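Local structure of acyltransferase (Actinoplanes teichomyceticus, 4Q38) at residues L59-L63 with F130-V134; G102-A106 with S197-G201; V137-H141 with H183-Y189; F274-S280 with M330-V335. The protein transfers a long fatty acyl chain from acyl-CoA to the amino sugar of glycopeptide antibiotics such as teicoplanin. All blocks are in the same frame, centred on the assembly; numbering follows the deposited sequence.

Contact 1 (L59-L63 with F130-V134)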
# COMPACT_ATOMS: atom_id res chain seq x y z
N LEU A 59 13.64 -0.27 14.76
CA LEU A 59 12.96 -0.82 13.58
C LEU A 59 12.00 0.20 12.97
O LEU A 59 12.05 0.45 11.77
CB LEU A 59 12.24 -2.13 13.91
CG LEU A 59 11.58 -2.85 12.73
CD1 LEU A 59 12.57 -3.12 11.60
CD2 LEU A 59 10.94 -4.15 13.20
N LEU A 60 11.15 0.81 13.80
CA LEU A 60 10.23 1.85 13.33
C LEU A 60 10.94 3.00 12.60
O LEU A 60 10.44 3.53 11.60
CB LEU A 60 9.34 2.37 14.48
CG LEU A 60 8.27 1.37 14.95
CD1 LEU A 60 7.79 1.65 16.38
CD2 LEU A 60 7.08 1.31 13.99
N ARG A 61 12.12 3.38 13.11
CA ARG A 61 12.89 4.45 12.51
C ARG A 61 13.47 4.00 11.16
O ARG A 61 13.49 4.76 10.20
CB ARG A 61 14.00 4.91 13.47
CG ARG A 61 14.82 6.11 13.01
CD ARG A 61 15.32 6.96 14.18
NE ARG A 61 15.83 6.17 15.31
CZ ARG A 61 15.25 6.08 16.50
NH1 ARG A 61 14.13 6.74 16.77
NH2 ARG A 61 15.79 5.32 17.44
N ARG A 62 13.92 2.75 11.10
CA ARG A 62 14.40 2.16 9.85
C ARG A 62 13.29 2.13 8.78
O ARG A 62 13.55 2.30 7.59
CB ARG A 62 14.95 0.75 10.10
CG ARG A 62 15.81 0.23 8.97
CD ARG A 62 16.80 -0.81 9.44
NE ARG A 62 17.91 -0.91 8.49
CZ ARG A 62 18.93 -1.76 8.60
NH1 ARG A 62 19.00 -2.60 9.62
NH2 ARG A 62 19.88 -1.76 7.67
N LEU A 63 12.05 1.96 9.24
CA LEU A 63 10.88 1.96 8.37
C LEU A 63 10.29 3.37 8.15
O LEU A 63 9.21 3.52 7.61
CB LEU A 63 9.83 0.99 8.93
CG LEU A 63 10.30 -0.47 9.09
CD1 LEU A 63 9.37 -1.23 10.02
CD2 LEU A 63 10.38 -1.16 7.74
N PHE A 130 2.64 -5.67 10.67
CA PHE A 130 3.78 -5.38 9.81
C PHE A 130 5.09 -5.68 10.55
O PHE A 130 5.95 -6.40 10.04
CB PHE A 130 3.74 -3.92 9.33
CG PHE A 130 4.66 -3.61 8.17
CD1 PHE A 130 6.04 -3.49 8.34
CD2 PHE A 130 4.13 -3.38 6.89
CE1 PHE A 130 6.88 -3.19 7.27
CE2 PHE A 130 4.96 -3.08 5.82
CZ PHE A 130 6.33 -2.97 6.01
N LEU A 131 5.22 -5.14 11.77
CA LEU A 131 6.42 -5.36 12.60
C LEU A 131 6.69 -6.85 12.85
O LEU A 131 7.83 -7.30 12.80
CB LEU A 131 6.29 -4.62 13.95
CG LEU A 131 6.23 -3.09 13.91
CD1 LEU A 131 6.02 -2.49 15.29
CD2 LEU A 131 7.46 -2.51 13.24
N ALA A 132 5.63 -7.60 13.14
CA ALA A 132 5.76 -9.02 13.44
C ALA A 132 6.18 -9.81 12.20
O ALA A 132 6.72 -10.92 12.31
CB ALA A 132 4.46 -9.55 14.00
N THR A 133 5.94 -9.24 11.02
CA THR A 133 6.14 -9.94 9.75
C THR A 133 7.45 -9.54 9.08
O THR A 133 7.89 -10.21 8.14
CB THR A 133 4.92 -9.72 8.81
OG1 THR A 133 3.72 -10.01 9.53
CG2 THR A 133 4.99 -10.60 7.56
N VAL A 134 8.09 -8.49 9.58
CA VAL A 134 9.36 -8.03 9.02
C VAL A 134 10.42 -9.15 8.96
O VAL A 134 11.07 -9.32 7.91
CB VAL A 134 9.91 -6.77 9.75
CG1 VAL A 134 11.38 -6.54 9.42
CG2 VAL A 134 9.09 -5.54 9.40
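L131 pushes one methyl, CD2, in among three leucines at the end of helix 53-62 and just past it, this being the tight part of the contact. L59 CD2 lies 3.8 Å from L131 CD2, and the two side chains run past one another in opposite senses. L60 meets the same methyl from another side, its CD2 3.9 Å from L131 CD2, the two side chains crossing near a right angle. The third wall is L63, whose CD1 stands 4.0 Å from L131 CD2. L59 points toward the facing helix from CB on, and with CG anti to the backbone N (chi1 -176°) both of its methyls come to the interface. With methyls filling the gap, the backbones stay well apart: the CA atoms of L59 and L131 are 8.0 Å from each other.

Packing is looser beyond this core. L63 CD2 approaches F130 CE1 obliquely at 4.1 Å, and V134 CG1 stays 4.2 Å from L59 CD1. L59 is also the touching residue that solvent partly reaches; the other five are buried. No hydrogen bond crosses the interface, a purely apolar seam between helix 53-62, with L63 just beyond its end, and helix 125-143 in the helical N-terminal part. Helix 148-155 closes over it, W152 touching L59 and L63 while L155 touches L63 and F130; helix 67-76 backs L60, and helix 177-184 lies against F130.

Contact 2 (G102-A106 with S197-G201)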
# COMPACT_ATOMS: atom_id res chain seq x y z
N GLY A 102 5.83 -14.57 -1.31
CA GLY A 102 6.27 -14.71 -2.70
C GLY A 102 5.16 -15.05 -3.69
O GLY A 102 5.42 -15.24 -4.87
N ASP A 103 3.92 -15.10 -3.22
CA ASP A 103 2.80 -15.50 -4.07
C ASP A 103 1.93 -14.31 -4.49
O ASP A 103 1.09 -13.85 -3.72
CB ASP A 103 1.99 -16.61 -3.38
CG ASP A 103 0.92 -17.24 -4.28
OD1 ASP A 103 0.80 -16.89 -5.47
OD2 ASP A 103 0.19 -18.10 -3.78
N HIS A 104 2.11 -13.85 -5.72
CA HIS A 104 1.36 -12.69 -6.24
C HIS A 104 0.03 -13.09 -6.81
O HIS A 104 -0.78 -12.23 -7.17
CB HIS A 104 2.17 -11.95 -7.30
CG HIS A 104 2.56 -12.82 -8.48
ND1 HIS A 104 3.72 -13.49 -8.53
CD2 HIS A 104 1.89 -13.11 -9.65
CE1 HIS A 104 3.79 -14.19 -9.67
NE2 HIS A 104 2.67 -13.95 -10.36
N ARG A 105 -0.21 -14.39 -6.93
CA ARG A 105 -1.53 -14.84 -7.39
C ARG A 105 -2.58 -14.84 -6.29
O ARG A 105 -3.78 -14.90 -6.57
CB ARG A 105 -1.41 -16.21 -8.05
CG ARG A 105 -0.74 -16.14 -9.42
CD ARG A 105 -0.54 -17.52 -10.02
NE ARG A 105 0.00 -17.45 -11.38
CZ ARG A 105 1.29 -17.52 -11.67
NH1 ARG A 105 2.20 -17.65 -10.70
NH2 ARG A 105 1.69 -17.46 -12.93
N ALA A 106 -2.14 -14.77 -5.03
CA ALA A 106 -3.07 -14.67 -3.91
C ALA A 106 -3.60 -13.25 -3.78
O ALA A 106 -2.86 -12.28 -3.96
CB ALA A 106 -2.38 -15.12 -2.63
N SER A 197 5.59 -4.40 -8.87
CA SER A 197 5.05 -5.64 -8.32
C SER A 197 5.06 -6.78 -9.34
O SER A 197 4.79 -6.56 -10.52
CB SER A 197 3.62 -5.43 -7.84
OG SER A 197 2.84 -4.91 -8.90
N LEU A 198 5.37 -7.98 -8.88
CA LEU A 198 5.16 -9.19 -9.68
C LEU A 198 3.67 -9.31 -9.94
O LEU A 198 2.86 -9.23 -9.02
CB LEU A 198 5.64 -10.43 -8.92
CG LEU A 198 7.12 -10.54 -8.57
CD1 LEU A 198 7.32 -11.58 -7.48
CD2 LEU A 198 7.91 -10.92 -9.81
N ALA A 199 3.30 -9.44 -11.20
CA ALA A 199 1.89 -9.48 -11.57
C ALA A 199 1.65 -10.37 -12.77
O ALA A 199 2.58 -10.72 -13.49
CB ALA A 199 1.38 -8.07 -11.85
N THR A 200 0.40 -10.75 -12.98
CA THR A 200 0.02 -11.51 -14.18
C THR A 200 -1.29 -10.97 -14.74
O THR A 200 -2.17 -10.57 -13.98
CB THR A 200 -0.17 -13.01 -13.90
OG1 THR A 200 -1.20 -13.16 -12.92
CG2 THR A 200 1.12 -13.65 -13.40
N GLY A 201 -1.41 -10.96 -16.06
CA GLY A 201 -2.66 -10.55 -16.67
C GLY A 201 -3.72 -11.63 -16.46
O GLY A 201 -3.44 -12.68 -15.88
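H104 lies against strand 194-200, carried there by an Asx turn in the loop that follows helix 84-98, so a loop of the N-terminal region meets the sheet of the GNAT-like region. Its CB is 3.3 Å from L198 O, and its CG lies 3.9 Å from L198 CB. One face of the imidazole looks onto the L198-A199 peptide, A199 N standing above its rim, while T200 CG2 comes in at the ring edge, near its plane. With H104 CG between the backbone N and the carbonyl carbon (chi1 59°), the ring is turned toward the strand. Further along the strand, the extended side chain of R105 ends with NH2 3.9 Å from T200 CG2, the methyl sitting over one face of the guanidinium.

Around this first shell, H242 meets the H104 ring edge-to-face and also touches L198. Backbone hydrogen bonds fix both partners: G102 pairs with R185, L198 with I187, and A199 with H207. S197, at the start of the strand segment, binds N-acetyl-D-glucosamine in a structure of this protein, as does H207. The turn itself closes through R105 N, which donates to D103 OD1 over 3.1 Å from above the carboxylate plane, 41° out of it.

Contact 3 (V137-H141 with H183-Y189)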
# COMPACT_ATOMS: atom_id res chain seq x y z
N VAL A 137 9.63 -11.57 5.98
CA VAL A 137 9.86 -11.03 4.63
C VAL A 137 11.34 -10.76 4.39
O VAL A 137 11.83 -10.95 3.28
CB VAL A 137 8.95 -9.81 4.28
CG1 VAL A 137 9.33 -8.56 5.08
CG2 VAL A 137 9.00 -9.54 2.77
N ARG A 138 12.07 -10.34 5.43
CA ARG A 138 13.51 -10.11 5.30
C ARG A 138 14.26 -11.42 4.99
O ARG A 138 15.24 -11.42 4.24
CB ARG A 138 14.10 -9.43 6.55
CG ARG A 138 13.70 -7.96 6.73
CD ARG A 138 14.27 -7.08 5.63
NE ARG A 138 15.73 -7.01 5.67
CZ ARG A 138 16.52 -7.01 4.59
NH1 ARG A 138 16.00 -7.11 3.36
NH2 ARG A 138 17.83 -6.94 4.74
N ARG A 139 13.78 -12.53 5.56
CA ARG A 139 14.35 -13.86 5.24
C ARG A 139 14.08 -14.21 3.78
O ARG A 139 14.96 -14.74 3.10
CB ARG A 139 13.78 -14.95 6.16
CG ARG A 139 14.30 -14.88 7.59
CD ARG A 139 14.00 -16.16 8.36
NE ARG A 139 12.57 -16.39 8.60
CZ ARG A 139 11.87 -15.86 9.61
NH1 ARG A 139 12.45 -15.05 10.49
NH2 ARG A 139 10.58 -16.14 9.74
N PHE A 140 12.87 -13.90 3.31
CA PHE A 140 12.53 -14.10 1.90
C PHE A 140 13.41 -13.26 0.98
O PHE A 140 13.94 -13.79 -0.01
CB PHE A 140 11.03 -13.84 1.65
CG PHE A 140 10.61 -14.11 0.23
CD1 PHE A 140 10.51 -15.42 -0.26
CD2 PHE A 140 10.28 -13.05 -0.62
CE1 PHE A 140 10.12 -15.66 -1.58
CE2 PHE A 140 9.88 -13.28 -1.93
CZ PHE A 140 9.80 -14.59 -2.41
N HIS A 141 13.59 -11.97 1.31
CA HIS A 141 14.53 -11.10 0.58
C HIS A 141 15.91 -11.72 0.46
O HIS A 141 16.52 -11.74 -0.62
CB HIS A 141 14.66 -9.71 1.23
CG HIS A 141 13.42 -8.85 1.14
ND1 HIS A 141 13.21 -7.78 1.94
CD2 HIS A 141 12.29 -8.94 0.31
CE1 HIS A 141 12.03 -7.21 1.63
NE2 HIS A 141 11.46 -7.92 0.64
N HIS A 183 4.11 -5.62 0.16
CA HIS A 183 5.47 -5.48 0.68
C HIS A 183 5.82 -6.69 1.50
O HIS A 183 6.92 -7.24 1.36
CB HIS A 183 5.61 -4.24 1.57
CG HIS A 183 5.01 -2.99 0.99
ND1 HIS A 183 3.71 -2.88 0.66
CD2 HIS A 183 5.58 -1.75 0.71
CE1 HIS A 183 3.45 -1.65 0.19
NE2 HIS A 183 4.59 -0.95 0.24
N LEU A 184 4.89 -7.12 2.36
CA LEU A 184 5.13 -8.22 3.31
C LEU A 184 5.20 -9.61 2.68
O LEU A 184 5.74 -10.55 3.28
CB LEU A 184 4.08 -8.19 4.43
CG LEU A 184 4.15 -6.98 5.39
CD1 LEU A 184 2.98 -6.98 6.36
CD2 LEU A 184 5.47 -6.93 6.12
N ARG A 185 4.65 -9.76 1.48
CA ARG A 185 4.81 -11.01 0.75
C ARG A 185 6.03 -11.02 -0.16
O ARG A 185 6.27 -11.99 -0.86
CB ARG A 185 3.55 -11.33 -0.05
CG ARG A 185 2.41 -11.85 0.80
CD ARG A 185 1.18 -12.05 -0.05
NE ARG A 185 0.57 -10.79 -0.50
CZ ARG A 185 -0.23 -10.69 -1.55
NH1 ARG A 185 -0.47 -11.75 -2.33
NH2 ARG A 185 -0.77 -9.51 -1.87
N GLY A 186 6.80 -9.94 -0.15
CA GLY A 186 7.97 -9.89 -1.02
C GLY A 186 7.65 -9.93 -2.51
O GLY A 186 8.45 -10.42 -3.31
N ILE A 187 6.48 -9.41 -2.88
CA ILE A 187 6.06 -9.35 -4.28
C ILE A 187 6.07 -7.93 -4.84
O ILE A 187 5.70 -7.72 -6.00
CB ILE A 187 4.66 -10.00 -4.49
CG1 ILE A 187 3.58 -9.27 -3.67
CG2 ILE A 187 4.74 -11.47 -4.11
CD1 ILE A 187 2.16 -9.58 -4.10
N LEU A 188 6.52 -6.98 -4.02
CA LEU A 188 6.62 -5.57 -4.41
C LEU A 188 7.99 -5.07 -3.98
O LEU A 188 8.42 -5.35 -2.85
CB LEU A 188 5.53 -4.75 -3.71
CG LEU A 188 5.50 -3.23 -3.97
CD1 LEU A 188 4.74 -2.90 -5.24
CD2 LEU A 188 4.85 -2.49 -2.81
N TYR A 189 8.64 -4.32 -4.86
CA TYR A 189 9.97 -3.74 -4.59
C TYR A 189 10.06 -2.29 -5.03
O TYR A 189 9.68 -1.95 -6.15
CB TYR A 189 11.10 -4.58 -5.24
CG TYR A 189 11.13 -5.93 -4.60
CD1 TYR A 189 11.80 -6.14 -3.40
CD2 TYR A 189 10.40 -7.00 -5.15
CE1 TYR A 189 11.79 -7.37 -2.77
CE2 TYR A 189 10.37 -8.24 -4.53
CZ TYR A 189 11.06 -8.41 -3.33
OH TYR A 189 11.04 -9.62 -2.69
O HOH W 1 9.10 -6.85 -0.37
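V137 makes the apolar part of the contact, mostly against backbone. Its CB rests 3.4 Å from L184 O, a buried carbonyl oxygen with no polar partner in the model. CG2, anti to the backbone N, comes within 3.4 Å of H183 O and also touches G186 N, whereas CG1 meets L184 CD2 more loosely.

Aromatic contacts come from the next turn of the helix. F140 points the edge of its ring at G186, with CE2 3.5 Å from G186 O. H141 and Y189 meet obliquely, ring centroids 5.4 Å apart and planes at 57°, the closest approach being H141 CD2 to Y189 OH at the imidazole edge.

Between these groups helix 177-184 ends in a Schellman motif: G186 takes a positive phi, turning the chain out of the helix into strand 188-191, where the N-terminal helices give way to the GNAT-like sheet.

Polar contacts hold H141 and Y189. Y189 OH donates to G186 O over 2.8 Å, from above the carbonyl plane, tying the strand back to the turn. R138 NH1, whose guanidinium also pairs with D148, donates to H141 ND1 at 3.2 Å within the imidazole plane. H141 NE2 has a water 2.8 Å away, also in the ring plane, which donates to both H183 O and L188 O, bridging helix 125-143 to the last turn of helix 177-184 and to strand 188-191.

Contact 4 (F274-S280 with M330-V335). With TEC (2-amino-6-O-decanoyl-2-deoxy-beta-D-glucopyranose), chain E.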
# COMPACT_ATOMS: atom_id res chain seq x y z
N PHE A 274 4.60 8.81 -22.92
CA PHE A 274 5.23 7.54 -23.27
C PHE A 274 4.29 6.33 -23.14
O PHE A 274 4.60 5.25 -23.64
CB PHE A 274 6.49 7.31 -22.42
CG PHE A 274 7.57 8.35 -22.63
CD1 PHE A 274 8.31 8.38 -23.80
CD2 PHE A 274 7.85 9.28 -21.63
CE1 PHE A 274 9.31 9.33 -23.98
CE2 PHE A 274 8.85 10.23 -21.81
CZ PHE A 274 9.58 10.26 -22.98
N TRP A 275 3.15 6.51 -22.47
CA TRP A 275 2.25 5.39 -22.18
C TRP A 275 1.27 5.11 -23.29
O TRP A 275 0.82 6.02 -23.97
CB TRP A 275 1.50 5.63 -20.87
CG TRP A 275 2.43 5.45 -19.70
CD1 TRP A 275 3.49 6.26 -19.32
CD2 TRP A 275 2.44 4.33 -18.75
NE1 TRP A 275 4.14 5.74 -18.23
CE2 TRP A 275 3.57 4.58 -17.83
CE3 TRP A 275 1.67 3.18 -18.57
CZ2 TRP A 275 3.87 3.72 -16.78
CZ3 TRP A 275 1.99 2.32 -17.51
CH2 TRP A 275 3.06 2.59 -16.64
N THR A 276 0.94 3.84 -23.47
CA THR A 276 -0.09 3.41 -24.41
C THR A 276 -1.30 2.96 -23.61
O THR A 276 -1.23 1.96 -22.89
CB THR A 276 0.39 2.25 -25.30
OG1 THR A 276 1.61 2.63 -25.95
CG2 THR A 276 -0.66 1.89 -26.35
N LEU A 277 -2.40 3.71 -23.69
CA LEU A 277 -3.59 3.40 -22.93
C LEU A 277 -4.33 2.25 -23.59
O LEU A 277 -4.44 2.20 -24.82
CB LEU A 277 -4.50 4.62 -22.81
CG LEU A 277 -3.89 5.86 -22.13
CD1 LEU A 277 -4.95 6.93 -21.98
CD2 LEU A 277 -3.27 5.50 -20.78
N THR A 278 -4.82 1.31 -22.79
CA THR A 278 -5.40 0.07 -23.32
C THR A 278 -6.89 -0.08 -23.03
O THR A 278 -7.55 -0.93 -23.62
CB THR A 278 -4.65 -1.18 -22.81
OG1 THR A 278 -4.57 -1.14 -21.37
CG2 THR A 278 -3.25 -1.23 -23.38
N ASP A 279 -7.40 0.71 -22.10
CA ASP A 279 -8.84 0.72 -21.82
C ASP A 279 -9.56 1.69 -22.77
O ASP A 279 -8.96 2.60 -23.35
CB ASP A 279 -9.15 1.04 -20.35
CG ASP A 279 -8.54 2.35 -19.86
OD1 ASP A 279 -7.65 2.91 -20.53
OD2 ASP A 279 -8.96 2.84 -18.79
N SER A 280 -10.86 1.46 -22.93
CA SER A 280 -11.72 2.32 -23.73
C SER A 280 -11.87 3.67 -23.07
O SER A 280 -11.80 3.78 -21.84
CB SER A 280 -13.09 1.67 -23.85
OG SER A 280 -12.96 0.39 -24.44
N MET A 330 -9.91 6.65 -13.80
CA MET A 330 -8.71 5.83 -13.78
C MET A 330 -8.49 5.29 -15.19
O MET A 330 -9.42 4.80 -15.81
CB MET A 330 -8.86 4.65 -12.82
CG MET A 330 -7.59 3.84 -12.65
SD MET A 330 -7.83 2.33 -11.67
CE MET A 330 -8.61 1.26 -12.88
N ARG A 331 -7.27 5.40 -15.69
CA ARG A 331 -6.97 4.81 -17.00
C ARG A 331 -5.85 3.80 -16.85
O ARG A 331 -5.06 3.87 -15.90
CB ARG A 331 -6.62 5.89 -18.03
CG ARG A 331 -7.73 6.92 -18.30
CD ARG A 331 -9.00 6.32 -18.89
NE ARG A 331 -8.79 5.61 -20.15
CZ ARG A 331 -8.77 6.19 -21.36
NH1 ARG A 331 -8.95 7.50 -21.49
NH2 ARG A 331 -8.55 5.45 -22.43
N THR A 332 -5.81 2.85 -17.78
CA THR A 332 -4.86 1.75 -17.73
C THR A 332 -4.03 1.76 -19.01
O THR A 332 -4.55 1.98 -20.10
CB THR A 332 -5.61 0.41 -17.57
OG1 THR A 332 -6.20 0.37 -16.27
CG2 THR A 332 -4.68 -0.78 -17.72
N GLY A 333 -2.73 1.53 -18.85
CA GLY A 333 -1.83 1.49 -19.99
C GLY A 333 -0.58 0.71 -19.67
O GLY A 333 -0.43 0.17 -18.57
N PHE A 334 0.32 0.66 -20.65
CA PHE A 334 1.58 -0.04 -20.51
C PHE A 334 2.74 0.74 -21.10
O PHE A 334 2.55 1.64 -21.93
CB PHE A 334 1.51 -1.43 -21.17
CG PHE A 334 1.52 -1.38 -22.69
CD1 PHE A 334 2.72 -1.37 -23.40
CD2 PHE A 334 0.33 -1.34 -23.40
CE1 PHE A 334 2.73 -1.33 -24.79
CE2 PHE A 334 0.33 -1.30 -24.80
CZ PHE A 334 1.53 -1.29 -25.49
N VAL A 335 3.94 0.38 -20.65
CA VAL A 335 5.19 0.78 -21.28
C VAL A 335 6.09 -0.45 -21.33
O VAL A 335 6.13 -1.23 -20.38
CB VAL A 335 5.90 1.94 -20.52
CG1 VAL A 335 5.18 3.26 -20.73
CG2 VAL A 335 6.03 1.64 -19.03
CAV TEC E . 2.53 9.29 -15.76
CAU TEC E . 3.47 8.50 -14.88
CAT TEC E . 3.22 7.02 -14.94
CAS TEC E . 1.75 6.69 -14.89
CAR TEC E . 1.57 5.29 -14.37
CAQ TEC E . 1.02 5.40 -13.00
CAP TEC E . 0.77 4.08 -12.36
CAO TEC E . 0.64 4.35 -10.90
CAN TEC E . -0.22 3.34 -10.24
CAM TEC E . -0.14 3.44 -8.74
OAW TEC E . 0.65 4.19 -8.20
O6 TEC E . -1.09 2.74 -8.10
C6 TEC E . -0.75 1.85 -7.05
C5 TEC E . -1.34 2.30 -5.69
O5 TEC E . -2.00 1.27 -5.03
C1 TEC E . -2.79 2.05 -4.09
O1 TEC E . -3.96 1.61 -3.72
C2 TEC E . -1.92 2.33 -2.90
N2 TEC E . -2.70 3.10 -1.95
C3 TEC E . -0.91 3.20 -3.48
O3 TEC E . -0.02 3.14 -2.51
C4 TEC E . -0.28 2.71 -4.75
O4 TEC E . 0.33 3.71 -5.32
O HOH W 2 3.73 2.78 -24.28
O HOH W 3 -8.50 1.69 -16.09
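W275 and V335 meet through the indole face. From CB, with CG anti to the carbonyl carbon (chi1 -73°), the ring is laid over strand 331-336. V335 CG1 stands over the five-membered ring, 3.4 Å from its centroid and 5° off its normal, a CH-pi contact. Along the six-membered ring, CE3 comes near F334 N, and CZ3 lies 3.4 Å from G333 O, which sits at the ring edge. At the tip CZ2 and CH2 meet V335 CG2, CZ2 at 3.7 Å. Over the opposite face runs the acyl tail of the ligand: NE1 is 3.6 Å from CAT of TEC, and CZ2 is 3.7 Å from CAR of TEC.

The strands themselves pair antiparallel, T276 N donating to F334 O and F334 N to T276 O, before T278 N reaches T332 O at 2.8 Å. Beyond this pairing, R331 closes side-on upon D279 in a salt bridge, NE 3.0 Å from OD1, with NH2 donating to both OD1 and the backbone O of D279; both nitrogens reach OD1 from one side of the carboxylate plane. Strand 276-277 is an outermost strand of the GNAT-like sheet, and W275 on its flank helps line the pocket for the decanoyl tail.

Contacts 1 and 3 share helix 125-143 and touch: their centres lie 12 Å apart, and L184 packs on F130 and T133. Both belong to the helical N-terminal half, contact 1 closing before contact 3 opens. The centre of contact 2 is also 12 Å from that of contact 3; its segments bracket those of contact 3 and cross with those of contact 1. Strands 188-191 and 194-200 are sheet neighbours, so contacts 2 and 3 join the two halves. Contact 4 opens after the others have closed, its centre about 35 Å from that of contact 1. Together they run from helical bundle through the junction to the sheet edge where W275 helps line the acyl pocket.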